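Local coordinates for protein virulence factor (Pectobacterium carotovorum, PDB 2W3Y) that serves as a virulence factor of a Drosophila pathogen, is S-palmitoylated and binds to lipid vesicles, at residues Y170-H175 with R190-G195; Y44-F49 with D259-D264; Q163-Y168 with H197-Q202. All blocks are in the same frame, centred on the assembly; numbering follows the deposited sequence.

Interaction 1 (Y170-H175 with R190-G195); sequences YAYSTH and RFLIYG. With PLM (palmitic acid), chain C.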
loop_
_atom_site.group_PDB
_atom_site.type_symbol
_atom_site.label_atom_id
_atom_site.label_comp_id
_atom_site.label_asym_id
_atom_site.label_seq_id
_atom_site.Cartn_x
_atom_site.Cartn_y
_atom_site.Cartn_z
ATOM N N TYR A 170 2.665 5.302 0.496
ATOM C CA TYR A 170 1.565 4.375 0.293
ATOM C C TYR A 170 2.028 3.002 0.770
ATOM O O TYR A 170 3.016 2.474 0.271
ATOM C CB TYR A 170 1.146 4.297 -1.184
ATOM C CG TYR A 170 0.127 5.336 -1.569
ATOM C CD1 TYR A 170 0.421 6.683 -1.414
ATOM C CD2 TYR A 170 -1.145 4.981 -2.067
ATOM C CE1 TYR A 170 -0.490 7.660 -1.741
ATOM C CE2 TYR A 170 -2.085 5.978 -2.405
ATOM C CZ TYR A 170 -1.728 7.321 -2.220
ATOM O OH TYR A 170 -2.569 8.375 -2.522
ATOM N N ALA A 171 1.320 2.462 1.766
ATOM C CA ALA A 171 1.544 1.108 2.272
ATOM C C ALA A 171 0.263 0.333 1.956
ATOM O O ALA A 171 -0.757 0.501 2.632
ATOM C CB ALA A 171 1.818 1.133 3.749
ATOM N N TYR A 172 0.322 -0.491 0.921
ATOM C CA TYR A 172 -0.885 -1.016 0.308
ATOM C C TYR A 172 -0.739 -2.403 -0.286
ATOM O O TYR A 172 0.370 -2.948 -0.354
ATOM C CB TYR A 172 -1.443 -0.019 -0.742
ATOM C CG TYR A 172 -0.656 0.162 -2.042
ATOM C CD1 TYR A 172 -1.141 -0.343 -3.254
ATOM C CD2 TYR A 172 0.564 0.872 -2.066
ATOM C CE1 TYR A 172 -0.432 -0.159 -4.470
ATOM C CE2 TYR A 172 1.274 1.058 -3.262
ATOM C CZ TYR A 172 0.762 0.549 -4.465
ATOM O OH TYR A 172 1.456 0.732 -5.646
ATOM N N SER A 173 -1.880 -2.990 -0.658
ATOM C CA SER A 173 -1.932 -4.203 -1.456
ATOM C C SER A 173 -2.871 -4.003 -2.645
ATOM O O SER A 173 -3.788 -3.167 -2.583
ATOM C CB SER A 173 -2.360 -5.432 -0.612
ATOM O OG SER A 173 -3.692 -5.325 -0.128
ATOM N N THR A 174 -2.599 -4.734 -3.734
ATOM C CA THR A 174 -3.491 -4.805 -4.898
ATOM C C THR A 174 -3.895 -6.259 -5.109
ATOM O O THR A 174 -3.132 -7.196 -4.819
ATOM C CB THR A 174 -2.892 -4.246 -6.220
ATOM O OG1 THR A 174 -1.959 -5.183 -6.768
ATOM C CG2 THR A 174 -2.207 -2.889 -6.015
ATOM N N HIS A 175 -5.112 -6.437 -5.590
ATOM C CA HIS A 175 -5.698 -7.755 -5.770
ATOM C C HIS A 175 -6.234 -7.766 -7.195
ATOM O O HIS A 175 -7.305 -7.216 -7.480
ATOM C CB HIS A 175 -6.723 -8.034 -4.627
ATOM C CG HIS A 175 -6.091 -7.962 -3.271
ATOM N ND1 HIS A 175 -5.525 -9.058 -2.654
ATOM C CD2 HIS A 175 -5.790 -6.895 -2.489
ATOM C CE1 HIS A 175 -4.965 -8.683 -1.521
ATOM N NE2 HIS A 175 -5.100 -7.372 -1.403
ATOM N N ARG A 190 -0.563 -8.549 -4.674
ATOM C CA ARG A 190 0.744 -7.853 -4.498
ATOM C C ARG A 190 0.806 -6.998 -3.221
ATOM O O ARG A 190 -0.184 -6.330 -2.869
ATOM C CB ARG A 190 1.038 -6.949 -5.700
ATOM C CG ARG A 190 1.249 -7.650 -7.030
ATOM C CD ARG A 190 1.420 -6.620 -8.179
ATOM N NE ARG A 190 0.138 -6.106 -8.707
ATOM C CZ ARG A 190 -0.022 -4.928 -9.325
ATOM N NH1 ARG A 190 1.022 -4.120 -9.505
ATOM N NH2 ARG A 190 -1.227 -4.545 -9.766
ATOM N N PHE A 191 1.975 -7.028 -2.560
ATOM C CA PHE A 191 2.333 -6.217 -1.404
ATOM C C PHE A 191 3.292 -5.122 -1.910
ATOM O O PHE A 191 4.327 -5.428 -2.513
ATOM C CB PHE A 191 3.015 -7.119 -0.358
ATOM C CG PHE A 191 3.620 -6.394 0.827
ATOM C CD1 PHE A 191 2.881 -6.152 1.978
ATOM C CD2 PHE A 191 4.968 -6.009 0.814
ATOM C CE1 PHE A 191 3.473 -5.508 3.089
ATOM C CE2 PHE A 191 5.553 -5.369 1.902
ATOM C CZ PHE A 191 4.812 -5.115 3.038
ATOM N N LEU A 192 2.923 -3.861 -1.696
ATOM C CA LEU A 192 3.679 -2.697 -2.231
ATOM C C LEU A 192 3.889 -1.578 -1.204
ATOM O O LEU A 192 2.942 -1.190 -0.525
ATOM C CB LEU A 192 2.962 -2.126 -3.468
ATOM C CG LEU A 192 2.828 -3.058 -4.681
ATOM C CD1 LEU A 192 1.707 -2.648 -5.637
ATOM C CD2 LEU A 192 4.168 -3.198 -5.433
ATOM N N ILE A 193 5.131 -1.081 -1.078
ATOM C CA ILE A 193 5.411 0.130 -0.286
ATOM C C ILE A 193 6.076 1.161 -1.193
ATOM O O ILE A 193 7.137 0.901 -1.747
ATOM C CB ILE A 193 6.316 -0.087 0.971
ATOM C CG1 ILE A 193 5.998 -1.395 1.740
ATOM C CG2 ILE A 193 6.277 1.179 1.862
ATOM C CD1 ILE A 193 4.760 -1.347 2.677
ATOM N N TYR A 194 5.407 2.295 -1.381
ATOM C CA TYR A 194 5.896 3.366 -2.261
ATOM C C TYR A 194 6.147 4.572 -1.398
ATOM O O TYR A 194 5.422 4.796 -0.419
ATOM C CB TYR A 194 4.864 3.727 -3.331
ATOM C CG TYR A 194 4.800 2.797 -4.525
ATOM C CD1 TYR A 194 5.222 1.462 -4.450
ATOM C CD2 TYR A 194 4.264 3.243 -5.721
ATOM C CE1 TYR A 194 5.143 0.627 -5.555
ATOM C CE2 TYR A 194 4.178 2.416 -6.823
ATOM C CZ TYR A 194 4.618 1.114 -6.738
ATOM O OH TYR A 194 4.520 0.319 -7.867
ATOM N N GLY A 195 7.171 5.349 -1.750
ATOM C CA GLY A 195 7.533 6.506 -0.940
ATOM C C GLY A 195 7.901 7.714 -1.778
ATOM O O GLY A 195 8.679 7.605 -2.728
HETATM C C1 PLM C . -7.162 15.764 -3.587
HETATM O O2 PLM C . -7.605 16.904 -3.282
HETATM C C2 PLM C . -5.660 15.512 -3.635
HETATM C C3 PLM C . -5.151 14.625 -2.501
HETATM C C4 PLM C . -3.636 14.412 -2.538
HETATM C C5 PLM C . -3.205 13.393 -3.593
HETATM C C6 PLM C . -1.765 13.603 -4.060
HETATM C C7 PLM C . -1.224 12.361 -4.765
HETATM C C8 PLM C . -0.133 12.676 -5.796
HETATM C C9 PLM C . 1.221 12.205 -5.267
HETATM C CA PLM C . 1.815 11.028 -6.031
HETATM C CB PLM C . 1.876 9.772 -5.169
HETATM C CC PLM C . 1.876 8.531 -6.047
HETATM C CD PLM C . 0.996 7.428 -5.477
HETATM C CE PLM C . 1.827 6.180 -5.222
HETATM C CF PLM C . 0.954 4.940 -5.089
#

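Interaction 2 (Y44-F49 with D259-D264); sequences YQTYQF and DSYFDD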
loop_
_atom_site.group_PDB
_atom_site.type_symbol
_atom_site.label_atom_id
_atom_site.label_comp_id
_atom_site.label_asym_id
_atom_site.label_seq_id
_atom_site.Cartn_x
_atom_site.Cartn_y
_atom_site.Cartn_z
ATOM N N TYR A 44 -2.790 4.033 4.076
ATOM C CA TYR A 44 -3.012 2.581 4.111
ATOM C C TYR A 44 -4.150 2.194 3.174
ATOM O O TYR A 44 -5.261 2.681 3.338
ATOM C CB TYR A 44 -3.330 2.132 5.538
ATOM C CG TYR A 44 -2.202 2.284 6.530
ATOM C CD1 TYR A 44 -1.103 1.403 6.510
ATOM C CD2 TYR A 44 -2.241 3.273 7.505
ATOM C CE1 TYR A 44 -0.076 1.512 7.430
ATOM C CE2 TYR A 44 -1.189 3.398 8.443
ATOM C CZ TYR A 44 -0.118 2.515 8.375
ATOM O OH TYR A 44 0.896 2.605 9.285
ATOM N N GLN A 45 -3.893 1.338 2.181
ATOM C CA GLN A 45 -4.911 1.071 1.147
ATOM C C GLN A 45 -5.017 -0.408 0.734
ATOM O O GLN A 45 -4.045 -1.161 0.812
ATOM C CB GLN A 45 -4.641 1.909 -0.118
ATOM C CG GLN A 45 -4.289 3.367 0.148
ATOM C CD GLN A 45 -5.509 4.262 0.180
ATOM O OE1 GLN A 45 -6.073 4.570 -0.868
ATOM N NE2 GLN A 45 -5.932 4.671 1.379
ATOM N N THR A 46 -6.210 -0.814 0.300
ATOM C CA THR A 46 -6.432 -2.143 -0.292
ATOM C C THR A 46 -7.230 -1.975 -1.580
ATOM O O THR A 46 -8.402 -1.565 -1.559
ATOM C CB THR A 46 -7.206 -3.090 0.659
ATOM O OG1 THR A 46 -6.546 -3.149 1.923
ATOM C CG2 THR A 46 -7.261 -4.519 0.085
ATOM N N TYR A 47 -6.586 -2.256 -2.712
ATOM C CA TYR A 47 -7.254 -2.101 -3.994
ATOM C C TYR A 47 -7.534 -3.457 -4.599
ATOM O O TYR A 47 -6.625 -4.264 -4.796
ATOM C CB TYR A 47 -6.418 -1.294 -4.982
ATOM C CG TYR A 47 -6.040 0.093 -4.509
ATOM C CD1 TYR A 47 -6.941 0.878 -3.780
ATOM C CD2 TYR A 47 -4.781 0.628 -4.803
ATOM C CE1 TYR A 47 -6.594 2.158 -3.331
ATOM C CE2 TYR A 47 -4.429 1.919 -4.369
ATOM C CZ TYR A 47 -5.346 2.675 -3.639
ATOM O OH TYR A 47 -5.024 3.948 -3.206
ATOM N N GLN A 48 -8.792 -3.701 -4.906
ATOM C CA GLN A 48 -9.135 -4.870 -5.701
ATOM C C GLN A 48 -9.590 -4.430 -7.075
ATOM O O GLN A 48 -10.477 -3.588 -7.194
ATOM C CB GLN A 48 -10.200 -5.720 -5.013
ATOM C CG GLN A 48 -10.508 -6.981 -5.818
ATOM C CD GLN A 48 -11.557 -7.864 -5.176
ATOM O OE1 GLN A 48 -11.701 -7.894 -3.950
ATOM N NE2 GLN A 48 -12.302 -8.589 -6.007
ATOM N N PHE A 49 -8.980 -4.996 -8.110
ATOM C CA PHE A 49 -9.318 -4.643 -9.476
ATOM C C PHE A 49 -10.196 -5.718 -10.086
ATOM O O PHE A 49 -9.718 -6.803 -10.400
ATOM C CB PHE A 49 -8.054 -4.403 -10.324
ATOM C CG PHE A 49 -7.170 -3.328 -9.779
ATOM C CD1 PHE A 49 -7.647 -2.020 -9.625
ATOM C CD2 PHE A 49 -5.865 -3.624 -9.380
ATOM C CE1 PHE A 49 -6.820 -1.004 -9.105
ATOM C CE2 PHE A 49 -5.038 -2.627 -8.861
ATOM C CZ PHE A 49 -5.512 -1.321 -8.721
ATOM N N ASP A 259 -7.091 6.472 10.150
ATOM C CA ASP A 259 -7.732 7.610 9.505
ATOM C C ASP A 259 -7.397 7.705 8.003
ATOM O O ASP A 259 -8.200 8.223 7.225
ATOM C CB ASP A 259 -7.359 8.920 10.230
ATOM C CG ASP A 259 -7.647 8.866 11.728
ATOM O OD1 ASP A 259 -8.732 9.343 12.121
ATOM O OD2 ASP A 259 -6.806 8.330 12.503
ATOM N N SER A 260 -6.246 7.174 7.589
ATOM C CA SER A 260 -5.848 7.186 6.171
ATOM C C SER A 260 -6.278 5.955 5.349
ATOM O O SER A 260 -5.814 5.776 4.222
ATOM C CB SER A 260 -4.321 7.331 6.053
ATOM O OG SER A 260 -3.658 6.164 6.550
ATOM N N TYR A 261 -7.137 5.106 5.900
ATOM C CA TYR A 261 -7.475 3.831 5.245
ATOM C C TYR A 261 -8.611 3.947 4.239
ATOM O O TYR A 261 -9.586 4.645 4.486
ATOM C CB TYR A 261 -7.849 2.771 6.291
ATOM C CG TYR A 261 -8.310 1.443 5.709
ATOM C CD1 TYR A 261 -7.391 0.501 5.247
ATOM C CD2 TYR A 261 -9.678 1.129 5.636
ATOM C CE1 TYR A 261 -7.824 -0.742 4.717
ATOM C CE2 TYR A 261 -10.111 -0.086 5.113
ATOM C CZ TYR A 261 -9.189 -1.014 4.662
ATOM O OH TYR A 261 -9.645 -2.208 4.160
ATOM N N PHE A 262 -8.466 3.247 3.115
ATOM C CA PHE A 262 -9.521 3.089 2.117
ATOM C C PHE A 262 -9.379 1.715 1.468
ATOM O O PHE A 262 -8.264 1.242 1.247
ATOM C CB PHE A 262 -9.416 4.175 1.040
ATOM C CG PHE A 262 -10.470 4.077 -0.053
ATOM C CD1 PHE A 262 -11.764 4.559 0.158
ATOM C CD2 PHE A 262 -10.158 3.512 -1.292
ATOM C CE1 PHE A 262 -12.743 4.472 -0.858
ATOM C CE2 PHE A 262 -11.127 3.428 -2.319
ATOM C CZ PHE A 262 -12.419 3.898 -2.095
ATOM N N ASP A 263 -10.507 1.085 1.169
ATOM C CA ASP A 263 -10.524 -0.108 0.332
ATOM C C ASP A 263 -11.654 0.004 -0.671
ATOM O O ASP A 263 -12.646 0.686 -0.420
ATOM C CB ASP A 263 -10.707 -1.374 1.166
ATOM C CG ASP A 263 -12.119 -1.493 1.725
ATOM O OD1 ASP A 263 -12.425 -0.754 2.680
ATOM O OD2 ASP A 263 -12.917 -2.309 1.201
ATOM N N ASP A 264 -11.508 -0.670 -1.812
ATOM C CA ASP A 264 -12.579 -0.729 -2.791
ATOM C C ASP A 264 -12.362 -1.897 -3.739
ATOM O O ASP A 264 -11.242 -2.423 -3.862
ATOM C CB ASP A 264 -12.665 0.593 -3.576
ATOM C CG ASP A 264 -14.088 0.895 -4.090
ATOM O OD1 ASP A 264 -15.039 0.113 -3.798
ATOM O OD2 ASP A 264 -14.246 1.924 -4.795
#

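Interaction 3 (Q163-Y168 with H197-Q202); sequences QANYNY and HFKQEQ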
loop_
_atom_site.group_PDB
_atom_site.type_symbol
_atom_site.label_atom_id
_atom_site.label_comp_id
_atom_site.label_asym_id
_atom_site.label_seq_id
_atom_site.Cartn_x
_atom_site.Cartn_y
_atom_site.Cartn_z
ATOM N N GLN A 163 7.726 24.979 6.100
ATOM C CA GLN A 163 8.252 25.037 4.733
ATOM C C GLN A 163 8.958 23.748 4.313
ATOM O O GLN A 163 9.336 23.588 3.149
ATOM C CB GLN A 163 9.225 26.214 4.589
ATOM C CG GLN A 163 8.573 27.566 4.714
ATOM C CD GLN A 163 7.536 27.809 3.640
ATOM O OE1 GLN A 163 6.365 28.044 3.936
ATOM N NE2 GLN A 163 7.957 27.739 2.388
ATOM N N ALA A 164 9.156 22.842 5.258
ATOM C CA ALA A 164 9.905 21.627 5.009
ATOM C C ALA A 164 9.191 20.687 4.023
ATOM O O ALA A 164 7.971 20.814 3.802
ATOM C CB ALA A 164 10.184 20.915 6.322
ATOM N N ASN A 165 9.949 19.780 3.409
ATOM C CA ASN A 165 9.342 18.721 2.593
ATOM C C ASN A 165 8.479 17.861 3.506
ATOM O O ASN A 165 8.814 17.685 4.683
ATOM C CB ASN A 165 10.402 17.851 1.909
ATOM C CG ASN A 165 11.195 18.596 0.814
ATOM O OD1 ASN A 165 10.799 19.669 0.310
ATOM N ND2 ASN A 165 12.303 17.983 0.410
ATOM N N TYR A 166 7.375 17.343 2.972
ATOM C CA TYR A 166 6.437 16.524 3.748
ATOM C C TYR A 166 6.434 15.079 3.191
ATOM O O TYR A 166 5.996 14.821 2.059
ATOM C CB TYR A 166 5.029 17.146 3.718
ATOM C CG TYR A 166 4.014 16.465 4.620
ATOM C CD1 TYR A 166 3.890 16.828 5.977
ATOM C CD2 TYR A 166 3.192 15.434 4.125
ATOM C CE1 TYR A 166 2.955 16.186 6.804
ATOM C CE2 TYR A 166 2.258 14.812 4.936
ATOM C CZ TYR A 166 2.147 15.179 6.261
ATOM O OH TYR A 166 1.217 14.527 7.047
ATOM N N ASN A 167 6.955 14.148 3.983
ATOM C CA ASN A 167 7.070 12.740 3.559
ATOM C C ASN A 167 5.720 12.036 3.423
ATOM O O ASN A 167 4.851 12.199 4.280
ATOM C CB ASN A 167 7.970 11.950 4.513
ATOM C CG ASN A 167 9.437 12.384 4.431
ATOM O OD1 ASN A 167 9.973 12.587 3.349
ATOM N ND2 ASN A 167 10.077 12.527 5.583
ATOM N N TYR A 168 5.578 11.243 2.363
ATOM C CA TYR A 168 4.280 10.687 1.954
ATOM C C TYR A 168 4.464 9.293 1.364
ATOM O O TYR A 168 5.104 9.126 0.315
ATOM C CB TYR A 168 3.599 11.626 0.954
ATOM C CG TYR A 168 2.176 11.266 0.517
ATOM C CD1 TYR A 168 1.148 11.056 1.454
ATOM C CD2 TYR A 168 1.856 11.198 -0.839
ATOM C CE1 TYR A 168 -0.172 10.744 1.031
ATOM C CE2 TYR A 168 0.554 10.911 -1.272
ATOM C CZ TYR A 168 -0.456 10.677 -0.328
ATOM O OH TYR A 168 -1.745 10.406 -0.771
ATOM N N HIS A 197 7.554 12.499 -1.447
ATOM C CA HIS A 197 7.387 13.641 -0.561
ATOM C C HIS A 197 6.753 14.769 -1.374
ATOM O O HIS A 197 6.760 14.714 -2.612
ATOM C CB HIS A 197 8.734 14.101 0.047
ATOM C CG HIS A 197 9.768 14.445 -0.984
ATOM N ND1 HIS A 197 9.990 15.735 -1.414
ATOM C CD2 HIS A 197 10.596 13.662 -1.711
ATOM C CE1 HIS A 197 10.936 15.737 -2.335
ATOM N NE2 HIS A 197 11.319 14.490 -2.533
ATOM N N PHE A 198 6.201 15.763 -0.675
ATOM C CA PHE A 198 5.724 16.986 -1.300
ATOM C C PHE A 198 6.721 18.085 -0.957
ATOM O O PHE A 198 6.940 18.370 0.212
ATOM C CB PHE A 198 4.358 17.419 -0.746
ATOM C CG PHE A 198 3.205 16.547 -1.147
ATOM C CD1 PHE A 198 2.344 16.940 -2.181
ATOM C CD2 PHE A 198 2.934 15.359 -0.458
ATOM C CE1 PHE A 198 1.241 16.153 -2.553
ATOM C CE2 PHE A 198 1.821 14.560 -0.812
ATOM C CZ PHE A 198 0.981 14.956 -1.871
ATOM N N LYS A 199 7.300 18.699 -1.980
ATOM C CA LYS A 199 8.083 19.931 -1.840
ATOM C C LYS A 199 7.125 21.116 -1.622
ATOM O O LYS A 199 5.942 21.032 -1.957
ATOM C CB LYS A 199 8.913 20.177 -3.116
ATOM C CG LYS A 199 9.887 19.067 -3.491
ATOM C CD LYS A 199 10.903 19.571 -4.532
ATOM C CE LYS A 199 11.308 18.493 -5.506
ATOM N NZ LYS A 199 11.843 17.281 -4.837
ATOM N N GLN A 200 7.628 22.222 -1.071
ATOM C CA GLN A 200 6.758 23.371 -0.776
ATOM C C GLN A 200 5.819 23.742 -1.937
ATOM O O GLN A 200 4.622 23.914 -1.734
ATOM C CB GLN A 200 7.573 24.608 -0.345
ATOM C CG GLN A 200 6.687 25.788 0.088
ATOM C CD GLN A 200 5.754 25.421 1.231
ATOM O OE1 GLN A 200 6.173 24.793 2.200
ATOM N NE2 GLN A 200 4.485 25.799 1.118
ATOM N N GLU A 201 6.368 23.823 -3.152
ATOM C CA GLU A 201 5.620 24.267 -4.339
ATOM C C GLU A 201 4.576 23.238 -4.813
ATOM O O GLU A 201 3.693 23.556 -5.608
ATOM C CB GLU A 201 6.585 24.654 -5.468
ATOM C CG GLU A 201 7.426 23.482 -6.023
ATOM C CD GLU A 201 8.248 23.843 -7.257
ATOM O OE1 GLU A 201 9.242 24.610 -7.130
ATOM O OE2 GLU A 201 7.912 23.338 -8.362
ATOM N N GLN A 202 4.677 22.014 -4.303
ATOM C CA GLN A 202 3.726 20.950 -4.610
ATOM C C GLN A 202 2.564 20.836 -3.614
ATOM O O GLN A 202 1.603 20.100 -3.868
ATOM C CB GLN A 202 4.462 19.615 -4.658
ATOM C CG GLN A 202 5.409 19.466 -5.816
ATOM C CD GLN A 202 6.186 18.195 -5.722
ATOM O OE1 GLN A 202 6.952 17.993 -4.776
ATOM N NE2 GLN A 202 6.029 17.330 -6.723
HETATM O O HOH W 1 9.599 22.104 0.728
#

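Interaction 1 (Y170-H175 with R190-G195)
Tyr172 reaches diagonally across to Tyr194, holding its hydroxyl over the face of that ring, with Tyr172 OH 3.4 Å from Tyr194 CZ. The two rings form a T-shaped pair, planes at 80°, in which Tyr172 supplies the edge. With CG between the backbone N and the carbonyl carbon (chi1 71°), the Tyr172 ring swings over to its pair partner Leu192, whose CB covers one face, 3.8 Å from the Tyr172 centroid. Leu192 CD1 presses on the rim at Tyr172 CE1, 3.5 Å away. The hydroxyl itself is satisfied by Ala133 O. Next to this cluster ends the palmitic acid, whose terminal CF lies over the face of Tyr170, 3.6 Å from its CG, and also touches Tyr194 CD2 at 3.8 Å. Farther along, Thr174 OG1 rests above the guanidinium of Arg190, 3.0 Å from NE, at an angle too poor for a hydrogen bond. Both groups turn to Asp176 instead, Arg190 NE through a salt bridge and Thr174 OG1 through a hydrogen bond. On the opposite face Ala171, Ser173, Phe191 and Ile193 pack under helices 57-81 and 91-105. Three reciprocal pairs of backbone bonds, at Tyr170-Tyr194, Tyr172-Leu192 and Thr174-Arg190, hold the strands together. This is a regular antiparallel beta hairpin within a mixed sheet, with tyrosines on one face lining the inner end of the lipid site.

Interaction 2 (Y44-F49 with D259-D264)
Ser260 meets Tyr44 just before the chain settles into a parallel beta pairing, strand 262-266 running beside strand 40-49 in the mixed sheet. Its OG takes a weak bond from Tyr44 N and brushes Tyr44 CD2 at 3.4 Å, while its main partner is Val42 O. Tyr261 follows, giving a nearly straight CA-H...O contact (165°) to Tyr44 O, 3.1 Å from Tyr261 CA. With CG anti to the backbone N (chi1 176°), its ring passes close to Thr46 OG1, and both hydroxyls bond to Glu68 OE2. Phe262 enters the ladder proper: its N bonds to Tyr44 O and its O receives Thr46 N at 3.1 Å. Phe262 CB packs against the amide of Gln45, 3.5 Å from NE2, and the ring meets Phe147 of helix 142-159. At Asp263 the side chain faces Thr46, CB to CB 3.9 Å, before its OD2 turns to a salt bridge with Arg64, which also holds Gln48 OE1. Asp264 carries the ladder on, donating its N to Thr46 O and accepting Gln48 N at its own O, 3.0 Å away; the pairing continues to Phe266. The Gln45 amide that Phe262 leans on is gripped at both ends from its own strand. Its NE2 comes down on Tyr44 O from above the carbonyl plane, 2.9 Å away, and its OE1 receives Tyr47 OH at 2.6 Å, in plane and on a lone pair.

Interaction 3 (Q163-Y168 with H197-Q202)
Phe198 sets its CE2 over one face of the Tyr168 ring, 3.4 Å from Tyr168 CD2, the two rings tilted at 52° to each other; Tyr168 CG is anti to its backbone N (chi1 -175°), with the ring turned to Phe198. Beside them Tyr166 and Phe198 exchange both backbone hydrogen bonds, Tyr166 N to Phe198 O at 3.0 Å and Phe198 N to Tyr166 O at 2.9 Å. On the side of His197, the Asn165 amide lies alongside its ring, pointing the same way; His197 ND1 is buried here and has no partner in the model. Beyond the Tyr166-Phe198 pair the regular ladder ends, and a water links the two chain segments, donating to Gln163 O and Asn165 OD1 and accepting from Gln200 N at 2.7 Å. Outside it the side chains of Gln163 and Gln200 cross, their amide planes 26° apart, with Gln163 NE2 3.3 Å from Gln200 CG. Farther out, a turn over residues 199-202 sets the path of this end: Gln202 N bonds to Lys199 O, and Gln202 OE1 takes Lys199 N at 2.9 Å. Lys203 NZ ties the two sides, reaching both Ala164 O and Gln200 OE1. Deeper, Tyr168 OH is held by Gln43 and Tyr170, while Phe198 meets Phe219 edge-to-face. This is the open end of the beta hairpin of strands 166-179 and 185-198, where Phe198 borders the palmitic acid.

Overall arrangement
From the N terminus, strand 40-49 comes first, and its residues 44-49 wait for 259-264 near the C-terminal end; interaction 2 thus closes a loop of more than 200 residues that takes in most of the helices. Inside it lies interaction 3, where the hairpin's open end is joined, and within that in turn interaction 1, nearer the turn of the same two strands. All three nest; none cross. Strand 40-49 also pairs with 166-179, so interactions 1 and 2 touch directly, for instance through the probable bond from His175 N to Tyr47 O. Interaction 3 stands about 21 Å from interaction 1, centre to centre, and the palmitic acid contacts both.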